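Local atomic coordinates of monosaccharide ABC transporter substrate-binding protein, CUT2 family (Bradyrhizobium sp., PDB entry 4YHS), a protein that probably binds a sugar or related small solute in the periplasm and delivers it to an ABC transporter of the CUT2 family for uptake. Residues A[65-68]-A[72-75]. Sequence-based numbering, arbitrary orientation.
Sequences FPHM and YWLG
Three consecutive residues at the end of strand 60-65 and in the loop after it, Phe65, Pro66 and His67, meet a single indole, that of Trp73, each in a different way. Pro66 turns the CG-CD edge of its ring onto one face, CG over the centre of the indole; its CD stands 3.7 Å from the centroid of the six-membered ring, 12° off the normal, a CH-pi contact. Phe65 makes the T-shaped member of the group, receiving the benzo edge of the indole over its own face, with Trp73 CE3 3.7 Å from Phe65 CD2 and the planes inclined at 72°. At the pyrrole end His67 approaches obliquely, its CE1 3.4 Å from Trp73 CD1. Trp73 presents itself to all three because its CG stands anti to the carbonyl carbon (chi1 -73°), which directs the indole from the first turn of helix 71-87 back onto residues 65-67. The opposite face of the indole meets CD1 of Tyr72, offset toward the rim. With only an alanine at Trp73, the Pro66 edge, Phe65 face and His67 imidazole would probably lose their common partner, opening a gap between loop and helix. Selenomethionine Met68 (SE), bent at chi2 and chi3, rests 3.8 Å from Trp73 O and also brushes Leu74. The polar groups find partners close by in sequence, His67 ND1 bonding to Lys69 N and Asp70 OD1 receiving Trp73 N, whereas His67 O is buried without a partner. Tyr99 is a further aromatic neighbour of His67 and Trp73, and a bis-tris, probably from the crystallisation medium, may mark the pocket beside Trp73; the chemistry is consistent with an aromatic wall lining the solute pocket, its indole packed between residues 65-67 and Tyr72.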
loop_
_atom_site.group_PDB
_atom_site.type_symbol
_atom_site.label_atom_id
_atom_site.label_comp_id
_atom_site.label_asym_id
_atom_site.label_seq_id
_atom_site.Cartn_x
_atom_site.Cartn_y
_atom_site.Cartn_z
ATOM N N PHE A 65 -9.391 0.253 -12.105
ATOM C CA PHE A 65 -8.268 0.931 -11.468
ATOM C C PHE A 65 -8.448 2.431 -11.577
ATOM O O PHE A 65 -9.083 2.916 -12.525
ATOM C CB PHE A 65 -6.956 0.554 -12.145
ATOM C CG PHE A 65 -6.253 -0.659 -11.558
ATOM C CD1 PHE A 65 -6.923 -1.621 -10.859
ATOM C CD2 PHE A 65 -4.874 -0.802 -11.744
ATOM C CE1 PHE A 65 -6.210 -2.735 -10.332
ATOM C CE2 PHE A 65 -4.184 -1.874 -11.247
ATOM C CZ PHE A 65 -4.824 -2.834 -10.546
ATOM N N PRO A 66 -7.899 3.183 -10.615
ATOM C CA PRO A 66 -7.938 4.649 -10.708
ATOM C C PRO A 66 -7.105 5.191 -11.876
ATOM O O PRO A 66 -7.456 6.224 -12.468
ATOM C CB PRO A 66 -7.351 5.095 -9.366
ATOM C CG PRO A 66 -6.480 3.952 -8.940
ATOM C CD PRO A 66 -7.171 2.717 -9.429
ATOM N N HIS A 67 -6.028 4.478 -12.202
ATOM C CA HIS A 67 -5.047 4.891 -13.206
ATOM C C HIS A 67 -3.991 3.786 -13.300
ATOM O O HIS A 67 -4.040 2.804 -12.550
ATOM C CB HIS A 67 -4.411 6.235 -12.844
ATOM C CG HIS A 67 -3.580 6.215 -11.591
ATOM N ND1 HIS A 67 -2.351 5.594 -11.513
ATOM C CD2 HIS A 67 -3.809 6.754 -10.368
ATOM C CE1 HIS A 67 -1.855 5.751 -10.294
ATOM N NE2 HIS A 67 -2.718 6.459 -9.583
HETATM N N MSE A 68 -3.021 3.965 -14.186
HETATM C CA MSE A 68 -1.877 3.050 -14.320
HETATM C C MSE A 68 -0.636 3.890 -14.503
HETATM O O MSE A 68 0.197 3.632 -15.383
HETATM C CB MSE A 68 -2.066 2.095 -15.515
HETATM C CG MSE A 68 -1.080 0.966 -15.584
HETATM SE SE MSE A 68 -1.573 -0.338 -14.208
HETATM C CE MSE A 68 -3.189 -1.078 -15.022
ATOM N N TYR A 72 3.257 1.659 -8.108
ATOM C CA TYR A 72 2.358 1.096 -7.128
ATOM C C TYR A 72 1.199 0.381 -7.828
ATOM O O TYR A 72 0.969 -0.801 -7.592
ATOM C CB TYR A 72 1.817 2.178 -6.180
ATOM C CG TYR A 72 1.014 1.569 -5.040
ATOM C CD1 TYR A 72 -0.344 1.275 -5.177
ATOM C CD2 TYR A 72 1.629 1.278 -3.828
ATOM C CE1 TYR A 72 -1.064 0.687 -4.136
ATOM C CE2 TYR A 72 0.916 0.722 -2.775
ATOM C CZ TYR A 72 -0.436 0.437 -2.935
ATOM O OH TYR A 72 -1.158 -0.134 -1.906
ATOM N N TRP A 73 0.468 1.079 -8.688
ATOM C CA TRP A 73 -0.665 0.451 -9.367
ATOM C C TRP A 73 -0.207 -0.548 -10.428
ATOM O O TRP A 73 -0.919 -1.516 -10.705
ATOM C CB TRP A 73 -1.622 1.542 -9.920
ATOM C CG TRP A 73 -2.337 2.119 -8.728
ATOM C CD1 TRP A 73 -1.978 3.217 -7.991
ATOM C CD2 TRP A 73 -3.487 1.564 -8.071
ATOM N NE1 TRP A 73 -2.845 3.385 -6.939
ATOM C CE2 TRP A 73 -3.783 2.389 -6.973
ATOM C CE3 TRP A 73 -4.294 0.455 -8.312
ATOM C CZ2 TRP A 73 -4.851 2.133 -6.113
ATOM C CZ3 TRP A 73 -5.377 0.209 -7.439
ATOM C CH2 TRP A 73 -5.639 1.045 -6.380
ATOM N N LEU A 74 1.001 -0.388 -10.975
ATOM C CA LEU A 74 1.562 -1.449 -11.800
ATOM C C LEU A 74 1.752 -2.725 -10.975
ATOM O O LEU A 74 1.508 -3.829 -11.442
ATOM C CB LEU A 74 2.883 -0.986 -12.420
ATOM C CG LEU A 74 3.508 -1.832 -13.524
ATOM C CD1 LEU A 74 2.594 -1.873 -14.749
ATOM C CD2 LEU A 74 4.900 -1.263 -13.892
ATOM N N GLY A 75 2.205 -2.583 -9.738
ATOM C CA GLY A 75 2.289 -3.718 -8.832
ATOM C C GLY A 75 0.949 -4.385 -8.546
ATOM O O GLY A 75 0.823 -5.615 -8.567
#